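Side-chain contacts in fructooligosaccharide ABC transporter substrate-binding protein FusA (Streptococcus pneumoniae, PDB 5G5Y), which binds short- and long-chain fructooligosaccharides, preferring tetrasaccharides and larger, for import by the FusABC-MsmK ABC transporter of which it is part: residues 90-95 and 117-122; 185-190 and 448-453; 226-231 and 461-466; 327-332 and 336-341. One frame throughout, in Å; residues are numbered along the deposited sequence.

Contact 1 (90-95 and 117-122)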
loop_
_atom_site.group_PDB
_atom_site.type_symbol
_atom_site.label_atom_id
_atom_site.label_comp_id
_atom_site.label_asym_id
_atom_site.label_seq_id
_atom_site.Cartn_x
_atom_site.Cartn_y
_atom_site.Cartn_z
ATOM N N LYS A 90 28.814 3.020 11.148
ATOM C CA LYS A 90 30.217 3.256 10.766
ATOM C C LYS A 90 30.374 3.770 9.341
ATOM O O LYS A 90 31.269 4.567 9.059
ATOM C CB LYS A 90 31.024 1.963 10.857
ATOM C CG LYS A 90 31.435 1.539 12.242
ATOM C CD LYS A 90 32.473 0.423 12.124
ATOM C CE LYS A 90 32.315 -0.642 13.184
ATOM N NZ LYS A 90 32.880 -0.203 14.485
ATOM N N TYR A 91 29.524 3.295 8.436
ATOM C CA TYR A 91 29.813 3.442 6.991
ATOM C C TYR A 91 28.717 4.047 6.129
ATOM O O TYR A 91 28.886 4.126 4.892
ATOM C CB TYR A 91 30.182 2.081 6.384
ATOM C CG TYR A 91 31.318 1.349 7.084
ATOM C CD1 TYR A 91 32.574 1.958 7.271
ATOM C CD2 TYR A 91 31.155 0.044 7.521
ATOM C CE1 TYR A 91 33.609 1.284 7.916
ATOM C CE2 TYR A 91 32.182 -0.626 8.184
ATOM C CZ TYR A 91 33.395 0.008 8.375
ATOM O OH TYR A 91 34.392 -0.695 9.009
ATOM N N MET A 92 27.577 4.412 6.730
ATOM C CA MET A 92 26.412 4.721 5.895
ATOM C C MET A 92 25.790 6.094 6.213
ATOM O O MET A 92 24.657 6.166 6.702
ATOM C CB MET A 92 25.417 3.585 5.940
ATOM C CG MET A 92 26.000 2.218 5.597
ATOM S SD MET A 92 24.717 0.935 5.600
ATOM C CE MET A 92 23.861 1.328 4.053
ATOM N N PRO A 93 26.549 7.198 5.935
ATOM C CA PRO A 93 26.032 8.542 6.246
ATOM C C PRO A 93 24.707 8.938 5.540
ATOM O O PRO A 93 23.920 9.715 6.115
ATOM C CB PRO A 93 27.178 9.488 5.819
ATOM C CG PRO A 93 27.919 8.717 4.777
ATOM C CD PRO A 93 27.838 7.274 5.211
ATOM N N ASN A 94 24.467 8.478 4.306
ATOM C CA ASN A 94 23.184 8.805 3.642
ATOM C C ASN A 94 22.000 8.207 4.414
ATOM O O ASN A 94 21.030 8.881 4.688
ATOM C CB ASN A 94 23.136 8.384 2.146
ATOM C CG ASN A 94 24.187 9.069 1.298
ATOM O OD1 ASN A 94 24.504 10.229 1.527
ATOM N ND2 ASN A 94 24.719 8.375 0.312
ATOM N N LEU A 95 22.089 6.936 4.757
ATOM C CA LEU A 95 21.063 6.256 5.514
ATOM C C LEU A 95 20.980 6.848 6.926
ATOM O O LEU A 95 19.902 7.070 7.440
ATOM C CB LEU A 95 21.344 4.759 5.567
ATOM C CG LEU A 95 20.311 3.926 6.350
ATOM C CD1 LEU A 95 18.887 4.129 5.883
ATOM C CD2 LEU A 95 20.680 2.476 6.192
ATOM N N TYR A 117 18.386 -6.332 10.534
ATOM C CA TYR A 117 18.781 -7.414 9.625
ATOM C C TYR A 117 18.638 -7.116 8.144
ATOM O O TYR A 117 18.979 -7.962 7.332
ATOM C CB TYR A 117 17.978 -8.675 9.953
ATOM C CG TYR A 117 18.293 -9.225 11.322
ATOM C CD1 TYR A 117 19.516 -9.839 11.572
ATOM C CD2 TYR A 117 17.383 -9.136 12.366
ATOM C CE1 TYR A 117 19.823 -10.366 12.821
ATOM C CE2 TYR A 117 17.678 -9.684 13.630
ATOM C CZ TYR A 117 18.902 -10.295 13.842
ATOM O OH TYR A 117 19.245 -10.801 15.101
ATOM N N SER A 118 18.117 -5.946 7.782
ATOM C CA SER A 118 17.809 -5.683 6.392
ATOM C C SER A 118 17.747 -4.204 6.146
ATOM O O SER A 118 17.613 -3.424 7.087
ATOM C CB SER A 118 16.486 -6.370 5.964
ATOM O OG SER A 118 15.360 -5.852 6.617
ATOM N N PHE A 119 17.846 -3.822 4.887
ATOM C CA PHE A 119 17.760 -2.424 4.502
ATOM C C PHE A 119 16.446 -2.164 3.754
ATOM O O PHE A 119 16.113 -2.894 2.819
ATOM C CB PHE A 119 18.936 -2.060 3.611
ATOM C CG PHE A 119 20.269 -2.234 4.277
ATOM C CD1 PHE A 119 20.807 -1.213 5.043
ATOM C CD2 PHE A 119 20.991 -3.401 4.149
ATOM C CE1 PHE A 119 22.041 -1.353 5.673
ATOM C CE2 PHE A 119 22.248 -3.541 4.767
ATOM C CZ PHE A 119 22.764 -2.519 5.520
ATOM N N PRO A 120 15.718 -1.092 4.135
ATOM C CA PRO A 120 14.371 -0.929 3.680
ATOM C C PRO A 120 14.239 -0.186 2.355
ATOM O O PRO A 120 15.181 0.498 1.870
ATOM C CB PRO A 120 13.730 -0.092 4.789
ATOM C CG PRO A 120 14.842 0.760 5.240
ATOM C CD PRO A 120 16.022 -0.160 5.245
ATOM N N TRP A 121 13.080 -0.388 1.763
ATOM C CA TRP A 121 12.510 0.529 0.757
ATOM C C TRP A 121 11.572 1.491 1.486
ATOM O O TRP A 121 10.652 1.051 2.191
ATOM C CB TRP A 121 11.753 -0.263 -0.312
ATOM C CG TRP A 121 10.885 0.520 -1.260
ATOM C CD1 TRP A 121 11.286 1.144 -2.413
ATOM C CD2 TRP A 121 9.452 0.674 -1.194
ATOM N NE1 TRP A 121 10.186 1.690 -3.056
ATOM C CE2 TRP A 121 9.055 1.397 -2.338
ATOM C CE3 TRP A 121 8.468 0.228 -0.298
ATOM C CZ2 TRP A 121 7.728 1.722 -2.585
ATOM C CZ3 TRP A 121 7.148 0.558 -0.540
ATOM C CH2 TRP A 121 6.791 1.319 -1.655
ATOM N N ILE A 122 11.792 2.790 1.281
ATOM C CA ILE A 122 10.957 3.846 1.811
ATOM C C ILE A 122 10.512 4.729 0.642
ATOM O O ILE A 122 11.355 5.280 -0.090
ATOM C CB ILE A 122 11.713 4.713 2.848
ATOM C CG1 ILE A 122 12.141 3.888 4.090
ATOM C CG2 ILE A 122 10.838 5.873 3.287
ATOM C CD1 ILE A 122 13.259 4.513 4.916
#

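Contact 2 (185-190 and 448-453)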
loop_
_atom_site.group_PDB
_atom_site.type_symbol
_atom_site.label_atom_id
_atom_site.label_comp_id
_atom_site.label_asym_id
_atom_site.label_seq_id
_atom_site.Cartn_x
_atom_site.Cartn_y
_atom_site.Cartn_z
ATOM N N PHE A 185 -19.090 -2.809 -5.989
ATOM C CA PHE A 185 -17.840 -3.000 -5.296
ATOM C C PHE A 185 -17.406 -4.401 -5.550
ATOM O O PHE A 185 -18.183 -5.231 -6.089
ATOM C CB PHE A 185 -18.033 -2.758 -3.790
ATOM C CG PHE A 185 -19.192 -3.536 -3.194
ATOM C CD1 PHE A 185 -19.030 -4.857 -2.769
ATOM C CD2 PHE A 185 -20.429 -2.947 -3.078
ATOM C CE1 PHE A 185 -20.120 -5.574 -2.215
ATOM C CE2 PHE A 185 -21.513 -3.651 -2.515
ATOM C CZ PHE A 185 -21.353 -4.962 -2.087
ATOM N N ILE A 186 -16.146 -4.666 -5.233
ATOM C CA ILE A 186 -15.618 -6.024 -5.121
ATOM C C ILE A 186 -15.403 -6.257 -3.636
ATOM O O ILE A 186 -14.517 -5.674 -3.019
ATOM C CB ILE A 186 -14.321 -6.265 -5.915
ATOM C CG1 ILE A 186 -14.507 -5.885 -7.401
ATOM C CG2 ILE A 186 -13.874 -7.722 -5.808
ATOM C CD1 ILE A 186 -13.268 -6.046 -8.225
ATOM N N SER A 187 -16.193 -7.150 -3.083
ATOM C CA SER A 187 -16.184 -7.395 -1.631
ATOM C C SER A 187 -14.925 -8.056 -1.064
ATOM O O SER A 187 -14.373 -9.022 -1.603
ATOM C CB SER A 187 -17.412 -8.218 -1.230
ATOM O OG SER A 187 -17.469 -8.392 0.199
ATOM N N GLY A 188 -14.473 -7.523 0.067
ATOM C CA GLY A 188 -13.404 -8.102 0.834
ATOM C C GLY A 188 -12.273 -7.123 1.085
ATOM O O GLY A 188 -12.518 -5.936 1.289
ATOM N N ASN A 189 -11.039 -7.626 1.132
ATOM C CA ASN A 189 -9.901 -6.744 1.233
ATOM C C ASN A 189 -9.735 -5.987 -0.106
ATOM O O ASN A 189 -10.187 -6.447 -1.193
ATOM C CB ASN A 189 -8.594 -7.468 1.596
ATOM C CG ASN A 189 -8.539 -7.992 3.063
ATOM O OD1 ASN A 189 -9.041 -7.394 4.094
ATOM N ND2 ASN A 189 -7.904 -9.156 3.172
ATOM N N GLY A 190 -9.130 -4.824 -0.007
ATOM C CA GLY A 190 -8.540 -4.131 -1.136
ATOM C C GLY A 190 -9.291 -2.917 -1.626
ATOM O O GLY A 190 -10.264 -2.423 -1.014
ATOM N N ARG A 448 -17.346 -13.414 5.618
ATOM C CA ARG A 448 -18.504 -14.278 5.356
ATOM C C ARG A 448 -19.750 -13.738 6.075
ATOM O O ARG A 448 -20.804 -13.604 5.467
ATOM C CB ARG A 448 -18.232 -15.721 5.771
ATOM C CG ARG A 448 -19.421 -16.644 5.449
ATOM C CD ARG A 448 -19.165 -18.110 5.767
ATOM N NE ARG A 448 -18.977 -18.442 7.181
ATOM C CZ ARG A 448 -19.945 -18.642 8.084
ATOM N NH1 ARG A 448 -21.238 -18.474 7.790
ATOM N NH2 ARG A 448 -19.609 -19.012 9.324
ATOM N N LYS A 449 -19.625 -13.398 7.355
ATOM C CA LYS A 449 -20.753 -12.904 8.110
ATOM C C LYS A 449 -21.228 -11.560 7.552
ATOM O O LYS A 449 -22.425 -11.341 7.399
ATOM C CB LYS A 449 -20.401 -12.792 9.599
ATOM C CG LYS A 449 -20.107 -14.139 10.257
ATOM C CD LYS A 449 -21.234 -15.152 10.126
ATOM C CE LYS A 449 -22.530 -14.600 10.660
ATOM N NZ LYS A 449 -23.556 -15.660 10.688
ATOM N N ARG A 450 -20.277 -10.696 7.201
ATOM C CA ARG A 450 -20.605 -9.407 6.633
ATOM C C ARG A 450 -21.436 -9.564 5.335
ATOM O O ARG A 450 -22.445 -8.864 5.151
ATOM C CB ARG A 450 -19.330 -8.579 6.430
ATOM C CG ARG A 450 -19.549 -7.117 6.191
ATOM C CD ARG A 450 -18.255 -6.442 5.717
ATOM N NE ARG A 450 -17.912 -6.765 4.337
ATOM C CZ ARG A 450 -17.064 -6.075 3.561
ATOM N NH1 ARG A 450 -16.429 -5.003 4.012
ATOM N NH2 ARG A 450 -16.890 -6.447 2.305
ATOM N N ALA A 451 -21.021 -10.477 4.465
ATOM C CA ALA A 451 -21.707 -10.726 3.204
ATOM C C ALA A 451 -23.114 -11.289 3.493
ATOM O O ALA A 451 -24.082 -10.856 2.864
ATOM C CB ALA A 451 -20.899 -11.685 2.347
ATOM N N GLU A 452 -23.215 -12.226 4.446
ATOM C CA GLU A 452 -24.505 -12.855 4.800
ATOM C C GLU A 452 -25.466 -11.857 5.351
ATOM O O GLU A 452 -26.657 -11.893 5.037
ATOM C CB GLU A 452 -24.339 -13.948 5.866
ATOM C CG GLU A 452 -23.689 -15.209 5.353
ATOM C CD GLU A 452 -23.418 -16.242 6.460
ATOM O OE1 GLU A 452 -23.963 -16.096 7.590
ATOM O OE2 GLU A 452 -22.636 -17.207 6.177
ATOM N N TRP A 453 -24.969 -10.957 6.193
ATOM C CA TRP A 453 -25.796 -9.933 6.748
ATOM C C TRP A 453 -26.330 -8.965 5.741
ATOM O O TRP A 453 -27.382 -8.359 5.984
ATOM C CB TRP A 453 -25.083 -9.186 7.859
ATOM C CG TRP A 453 -24.846 -10.073 9.067
ATOM C CD1 TRP A 453 -25.633 -11.085 9.536
ATOM C CD2 TRP A 453 -23.747 -9.974 9.957
ATOM N NE1 TRP A 453 -25.075 -11.639 10.678
ATOM C CE2 TRP A 453 -23.931 -10.949 10.972
ATOM C CE3 TRP A 453 -22.649 -9.121 10.032
ATOM C CZ2 TRP A 453 -23.036 -11.101 12.014
ATOM C CZ3 TRP A 453 -21.751 -9.281 11.087
ATOM C CH2 TRP A 453 -21.954 -10.233 12.063
#

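Contact 3 (226-231 and 461-466)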
loop_
_atom_site.group_PDB
_atom_site.type_symbol
_atom_site.label_atom_id
_atom_site.label_comp_id
_atom_site.label_asym_id
_atom_site.label_seq_id
_atom_site.Cartn_x
_atom_site.Cartn_y
_atom_site.Cartn_z
ATOM N N ASN A 226 -20.672 0.551 15.855
ATOM C CA ASN A 226 -20.581 1.400 14.636
ATOM C C ASN A 226 -20.504 0.584 13.377
ATOM O O ASN A 226 -21.044 0.956 12.363
ATOM C CB ASN A 226 -19.354 2.328 14.680
ATOM C CG ASN A 226 -19.175 2.985 16.025
ATOM O OD1 ASN A 226 -18.833 2.290 16.998
ATOM N ND2 ASN A 226 -19.473 4.295 16.134
ATOM N N TYR A 227 -19.781 -0.530 13.456
ATOM C CA TYR A 227 -19.598 -1.417 12.340
ATOM C C TYR A 227 -20.921 -2.112 11.997
ATOM O O TYR A 227 -21.240 -2.269 10.833
ATOM C CB TYR A 227 -18.556 -2.445 12.694
ATOM C CG TYR A 227 -18.202 -3.449 11.652
ATOM C CD1 TYR A 227 -18.923 -4.613 11.542
ATOM C CD2 TYR A 227 -17.075 -3.281 10.821
ATOM C CE1 TYR A 227 -18.556 -5.591 10.639
ATOM C CE2 TYR A 227 -16.728 -4.253 9.873
ATOM C CZ TYR A 227 -17.473 -5.405 9.806
ATOM O OH TYR A 227 -17.148 -6.399 8.897
ATOM N N LYS A 228 -21.643 -2.542 13.031
ATOM C CA LYS A 228 -22.990 -3.107 12.868
ATOM C C LYS A 228 -23.908 -2.112 12.132
ATOM O O LYS A 228 -24.605 -2.516 11.207
ATOM C CB LYS A 228 -23.563 -3.554 14.216
ATOM C CG LYS A 228 -25.025 -3.950 14.149
ATOM C CD LYS A 228 -25.484 -4.669 15.396
ATOM C CE LYS A 228 -25.874 -3.728 16.492
ATOM N NZ LYS A 228 -26.731 -4.473 17.466
ATOM N N GLU A 229 -23.878 -0.831 12.521
ATOM C CA GLU A 229 -24.666 0.191 11.835
ATOM C C GLU A 229 -24.265 0.351 10.370
ATOM O O GLU A 229 -25.130 0.560 9.527
ATOM C CB GLU A 229 -24.646 1.551 12.589
ATOM C CG GLU A 229 -25.217 1.480 13.997
ATOM C CD GLU A 229 -26.665 0.981 14.037
ATOM O OE1 GLU A 229 -27.493 1.460 13.231
ATOM O OE2 GLU A 229 -26.951 0.071 14.831
ATOM N N GLY A 230 -22.964 0.280 10.068
ATOM C CA GLY A 230 -22.482 0.285 8.706
ATOM C C GLY A 230 -23.030 -0.869 7.906
ATOM O O GLY A 230 -23.484 -0.715 6.775
ATOM N N VAL A 231 -22.973 -2.050 8.489
ATOM C CA VAL A 231 -23.485 -3.233 7.824
ATOM C C VAL A 231 -24.991 -3.082 7.572
ATOM O O VAL A 231 -25.461 -3.392 6.475
ATOM C CB VAL A 231 -23.169 -4.539 8.604
ATOM C CG1 VAL A 231 -23.796 -5.730 7.888
ATOM C CG2 VAL A 231 -21.680 -4.758 8.714
ATOM N N THR A 461 -29.898 -10.233 15.419
ATOM C CA THR A 461 -29.981 -11.427 16.253
ATOM C C THR A 461 -28.661 -12.185 16.349
ATOM O O THR A 461 -28.380 -12.820 17.369
ATOM C CB THR A 461 -31.154 -12.328 15.791
ATOM O OG1 THR A 461 -32.340 -11.540 15.898
ATOM C CG2 THR A 461 -31.301 -13.539 16.670
ATOM N N GLU A 462 -27.837 -12.081 15.310
ATOM C CA GLU A 462 -26.626 -12.868 15.199
ATOM C C GLU A 462 -25.392 -12.152 15.768
ATOM O O GLU A 462 -24.351 -12.796 15.944
ATOM C CB GLU A 462 -26.362 -13.188 13.719
ATOM C CG GLU A 462 -27.386 -14.136 13.127
ATOM C CD GLU A 462 -27.099 -14.559 11.692
ATOM O OE1 GLU A 462 -25.983 -14.288 11.159
ATOM O OE2 GLU A 462 -27.994 -15.236 11.124
ATOM N N TRP A 463 -25.524 -10.850 16.036
ATOM C CA TRP A 463 -24.376 -10.011 16.414
ATOM C C TRP A 463 -23.645 -10.503 17.661
ATOM O O TRP A 463 -22.410 -10.651 17.641
ATOM C CB TRP A 463 -24.809 -8.550 16.540
ATOM C CG TRP A 463 -23.694 -7.582 16.878
ATOM C CD1 TRP A 463 -23.486 -6.959 18.068
ATOM C CD2 TRP A 463 -22.669 -7.127 15.992
ATOM N NE1 TRP A 463 -22.373 -6.140 17.981
ATOM C CE2 TRP A 463 -21.860 -6.226 16.716
ATOM C CE3 TRP A 463 -22.355 -7.394 14.644
ATOM C CZ2 TRP A 463 -20.756 -5.595 16.144
ATOM C CZ3 TRP A 463 -21.272 -6.759 14.073
ATOM C CH2 TRP A 463 -20.483 -5.865 14.824
ATOM N N ASP A 464 -24.392 -10.770 18.733
ATOM C CA ASP A 464 -23.771 -11.175 20.011
ATOM C C ASP A 464 -23.015 -12.500 19.877
ATOM O O ASP A 464 -21.861 -12.610 20.347
ATOM C CB ASP A 464 -24.787 -11.213 21.173
ATOM C CG ASP A 464 -25.131 -9.830 21.715
ATOM O OD1 ASP A 464 -24.517 -8.808 21.309
ATOM O OD2 ASP A 464 -26.033 -9.758 22.580
ATOM N N ASP A 465 -23.594 -13.479 19.184
ATOM C CA ASP A 465 -22.868 -14.757 18.993
ATOM C C ASP A 465 -21.623 -14.604 18.102
ATOM O O ASP A 465 -20.636 -15.324 18.251
ATOM C CB ASP A 465 -23.743 -15.847 18.376
ATOM C CG ASP A 465 -24.737 -16.457 19.370
ATOM O OD1 ASP A 465 -24.640 -16.221 20.573
ATOM O OD2 ASP A 465 -25.628 -17.196 18.919
ATOM N N TYR A 466 -21.704 -13.698 17.136
ATOM C CA TYR A 466 -20.566 -13.412 16.266
ATOM C C TYR A 466 -19.398 -12.886 17.063
ATOM O O TYR A 466 -18.292 -13.339 16.870
ATOM C CB TYR A 466 -20.981 -12.429 15.183
ATOM C CG TYR A 466 -19.916 -11.538 14.553
ATOM C CD1 TYR A 466 -19.160 -11.985 13.470
ATOM C CD2 TYR A 466 -19.757 -10.210 14.967
ATOM C CE1 TYR A 466 -18.217 -11.159 12.832
ATOM C CE2 TYR A 466 -18.832 -9.377 14.343
ATOM C CZ TYR A 466 -18.071 -9.847 13.276
ATOM O OH TYR A 466 -17.208 -9.023 12.638
HETATM O O HOH W 1 -18.147 -8.802 9.833
#

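Contact 4 (327-332 and 336-341)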
loop_
_atom_site.group_PDB
_atom_site.type_symbol
_atom_site.label_atom_id
_atom_site.label_comp_id
_atom_site.label_asym_id
_atom_site.label_seq_id
_atom_site.Cartn_x
_atom_site.Cartn_y
_atom_site.Cartn_z
ATOM N N ASP A 327 24.950 2.222 0.834
ATOM C CA ASP A 327 24.712 3.636 1.158
ATOM C C ASP A 327 24.601 4.592 -0.057
ATOM O O ASP A 327 23.803 5.553 -0.009
ATOM C CB ASP A 327 25.684 4.160 2.189
ATOM C CG ASP A 327 25.144 5.369 2.898
ATOM O OD1 ASP A 327 24.007 5.280 3.447
ATOM O OD2 ASP A 327 25.827 6.411 2.845
ATOM N N ALA A 328 25.293 4.289 -1.162
ATOM C CA ALA A 328 25.203 5.091 -2.371
ATOM C C ALA A 328 23.751 5.034 -2.918
ATOM O O ALA A 328 23.294 5.981 -3.555
ATOM C CB ALA A 328 26.208 4.603 -3.374
ATOM N N GLN A 329 23.023 3.946 -2.623
ATOM C CA GLN A 329 21.640 3.796 -3.098
ATOM C C GLN A 329 20.679 4.740 -2.358
ATOM O O GLN A 329 19.636 5.088 -2.915
ATOM C CB GLN A 329 21.128 2.381 -2.998
ATOM C CG GLN A 329 22.108 1.303 -3.444
ATOM C CD GLN A 329 22.773 1.607 -4.785
ATOM O OE1 GLN A 329 22.102 1.909 -5.765
ATOM N NE2 GLN A 329 24.110 1.559 -4.820
ATOM N N TYR A 330 21.048 5.135 -1.134
ATOM C CA TYR A 330 20.296 6.057 -0.290
ATOM C C TYR A 330 20.608 7.543 -0.506
ATOM O O TYR A 330 19.960 8.390 0.098
ATOM C CB TYR A 330 20.486 5.692 1.193
ATOM C CG TYR A 330 19.747 4.465 1.606
ATOM C CD1 TYR A 330 18.341 4.465 1.710
ATOM C CD2 TYR A 330 20.419 3.295 1.911
ATOM C CE1 TYR A 330 17.649 3.321 2.087
ATOM C CE2 TYR A 330 19.733 2.141 2.324
ATOM C CZ TYR A 330 18.342 2.167 2.409
ATOM O OH TYR A 330 17.665 1.026 2.793
ATOM N N ALA A 331 21.600 7.880 -1.354
ATOM C CA ALA A 331 21.730 9.263 -1.831
ATOM C C ALA A 331 20.411 9.621 -2.539
ATOM O O ALA A 331 19.910 8.823 -3.347
ATOM C CB ALA A 331 22.927 9.421 -2.782
ATOM N N PRO A 332 19.814 10.775 -2.216
ATOM C CA PRO A 332 18.461 11.126 -2.725
ATOM C C PRO A 332 18.255 10.962 -4.253
ATOM O O PRO A 332 17.291 10.324 -4.687
ATOM C CB PRO A 332 18.317 12.585 -2.317
ATOM C CG PRO A 332 19.119 12.660 -1.061
ATOM C CD PRO A 332 20.324 11.808 -1.288
ATOM N N VAL A 336 15.764 8.045 -6.015
ATOM C CA VAL A 336 14.680 8.377 -6.887
ATOM C C VAL A 336 14.807 7.565 -8.188
ATOM O O VAL A 336 13.856 6.927 -8.608
ATOM C CB VAL A 336 14.607 9.895 -7.160
ATOM C CG1 VAL A 336 13.680 10.225 -8.310
ATOM C CG2 VAL A 336 14.218 10.647 -5.881
ATOM N N GLN A 337 15.989 7.566 -8.800
ATOM C CA GLN A 337 16.182 6.820 -10.058
ATOM C C GLN A 337 16.036 5.322 -9.857
ATOM O O GLN A 337 15.354 4.637 -10.656
ATOM C CB GLN A 337 17.556 7.119 -10.640
ATOM C CG GLN A 337 17.739 8.540 -11.085
ATOM C CD GLN A 337 19.162 8.793 -11.506
ATOM O OE1 GLN A 337 19.541 8.405 -12.592
ATOM N NE2 GLN A 337 19.954 9.437 -10.636
ATOM N N ASN A 338 16.610 4.793 -8.774
ATOM C CA ASN A 338 16.501 3.350 -8.533
ATOM C C ASN A 338 15.044 2.892 -8.462
ATOM O O ASN A 338 14.689 1.814 -8.946
ATOM C CB ASN A 338 17.238 2.926 -7.263
ATOM C CG ASN A 338 18.754 3.021 -7.408
ATOM O OD1 ASN A 338 19.280 3.425 -8.452
ATOM N ND2 ASN A 338 19.458 2.685 -6.335
ATOM N N ASN A 339 14.214 3.747 -7.891
ATOM C CA ASN A 339 12.796 3.464 -7.707
ATOM C C ASN A 339 12.019 3.575 -9.030
ATOM O O ASN A 339 11.113 2.793 -9.274
ATOM C CB ASN A 339 12.206 4.460 -6.709
ATOM C CG ASN A 339 10.847 4.018 -6.140
ATOM O OD1 ASN A 339 10.694 2.892 -5.688
ATOM N ND2 ASN A 339 9.883 4.921 -6.128
ATOM N N TRP A 340 12.326 4.597 -9.825
ATOM C CA TRP A 340 11.435 5.011 -10.914
ATOM C C TRP A 340 11.989 4.992 -12.344
ATOM O O TRP A 340 11.184 4.976 -13.285
ATOM C CB TRP A 340 10.849 6.404 -10.622
ATOM C CG TRP A 340 9.712 6.435 -9.667
ATOM C CD1 TRP A 340 8.649 5.552 -9.608
ATOM C CD2 TRP A 340 9.446 7.435 -8.678
ATOM N NE1 TRP A 340 7.762 5.930 -8.600
ATOM C CE2 TRP A 340 8.218 7.084 -8.025
ATOM C CE3 TRP A 340 10.122 8.573 -8.250
ATOM C CZ2 TRP A 340 7.693 7.824 -6.957
ATOM C CZ3 TRP A 340 9.563 9.329 -7.206
ATOM C CH2 TRP A 340 8.371 8.944 -6.582
ATOM N N GLY A 341 13.310 5.081 -12.514
ATOM C CA GLY A 341 13.920 5.137 -13.842
ATOM C C GLY A 341 15.027 6.147 -13.932
ATOM O O GLY A 341 15.512 6.632 -12.919
#

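Contact 1 (90-95 and 117-122)
M92 and L95 meet the ring of F119, and no hydrogen bond joins the two segments. The first interaction is a Met-aromatic contact. M92 and F119 reach towards each other from opposite directions. M92 SD lies 3.5 Å from F119 CE1 and 4.7 Å from the centroid of the F119 ring. It approaches obliquely, 63° off the ring normal. The M92 chain bends at its last torsion (chi3 74°). This folds the methyl back along the same part of the ring, with M92 CE 3.6 Å from F119 CE1.

The second interaction is purely aliphatic-aromatic. One branch of L95 does the touching: L95 CD2 lies 3.9 Å from F119 CD1, at the ring edge and near its plane. M92 and L95 thus share the CD1 and CE1 part of the ring.

M92 is the N-cap residue of helix 93-101. The F119 backbone is hydrogen-bonded to K309 and M310. K309 is a substrate-binding residue, and its side chain is about 6 Å from that of F119. D327 accepts bonds from the backbone N of N94 and of L95 at the helix start. The contact itself is buried and apolar, so it depends on shape and dispersion, with sulfur the most polarisable partner.

Contact 2 (185-190 and 448-453)
S187, in a loop with no regular structure, faces R450 on helix 429-455, and the closest CA atoms are those of S187 and A451, 8.1 Å apart. One hydrogen bond joins the segments. R450 NH2 donates to S187 OG at 2.9 Å, with a bent N-H...O angle of 139°. The hydroxyl lies at the edge of the guanidinium, almost exactly in its plane. S187 OG points to the arginine because it is turned opposite the backbone N (chi1 -176°). R450 leaves the helix extended and then bends at chi3 (74°), which presents NH2 to the loop.

The stronger partner of R450 NH2 is D193, through a salt bridge to OD1, which also accepts the backbone N of G188. Sharing D193 OD1 probably brings the two donors, G188 N and R450 NH2, to 3.5 Å; they do not bond to each other. The arginine therefore ties the loop after strand 181-183 to helix 429-455, in the C-terminal part of the chain. Substrate-binding N191 comes directly after G190. G188 has backbone angles that call for glycine. Along the helix, K449 NZ forms a salt bridge with E452 OE1.

Contact 3 (226-231 and 461-466)
K228 lies flat over one face of the W463 indole, and this is the tight part of the contact. K228 CB sits 3.8 Å from the centroid of the six-membered ring, only 4° off its normal, a CH-pi contact. Further along, K228 CD is 3.7 Å from W463 CG. A bend at chi3 (84°) keeps the lysine end over the indole. K228 NZ makes an off-centre cation-pi contact, 4.6 Å from the centroid of the five-membered ring. Y227 adds its ring at the edge of the indole, with Y227 CD1 3.8 Å from W463 CH2. Y466 CD2 lies over the opposite face.

The axes of segments 226-231 and 461-466 approach to 11.9 Å and make 139°, closer to antiparallel than parallel. Large side chains fill that distance. D223 and N224, just before the first segment, bind calcium.

The Y227-Y466 side is looser. A water bridges the hydroxyls, 2.8 Å from Y227 OH and 3.0 Å from Y466 OH, donating to the latter. Y466 OH is also hydrogen-bonded to the backbone O of A222.

Contact 4 (327-332 and 336-341)
Q329 and N338 join their side-chain amides by one hydrogen bond. N338 ND2 donates to Q329 OE1 at 2.8 Å, with an N-H...O angle of 144°. N338 ND2 lies in the carbonyl plane of Q329, on a lone pair of OE1. The two amides are nearly coplanar, 7° apart. A second bond belongs to the first turn of helix 332-340: V336 N donates to P332 O at 3.0 Å. The methyl V336 CG2 also approaches P332 O, at 3.3 Å.

The next shell sets both amides. Q329 NE2 donates to the backbone O of W325, one turn earlier. N338 OD1 accepts from Q334 NE2. The Q329 chain is bent at chi2 (-47°), which turns its amide to N338.

Further out, N338 is bonded through its backbone to V380 and G381, next to substrate-binding E379. W340, two residues on, binds substrate. In each amide the oxygen accepts and the nitrogen donates, so the bonds agree with the modelled orientation of both and join two successive helices through a buried polar link.

How the contacts relate
From the N terminus, contact 1 closes first, over a short span, a little over half of it helix. It is complete before the others open. The loop at 185-190 then opens contact 2, and helix 225-239 opens contact 3. Contact 4 lies wholly within both of these long spans, joining two consecutive helices. Contact 2 closes on helix 429-455 and contact 3 on helix 459-472, so these two cross. They touch through K449 and W453, which both bind E462. Contacts 1 and 4 also touch, through D327 and through Y330 with P120. The two pairs lie on opposite sides of the chain centre, consistent with the two lobes of a solute-binding protein.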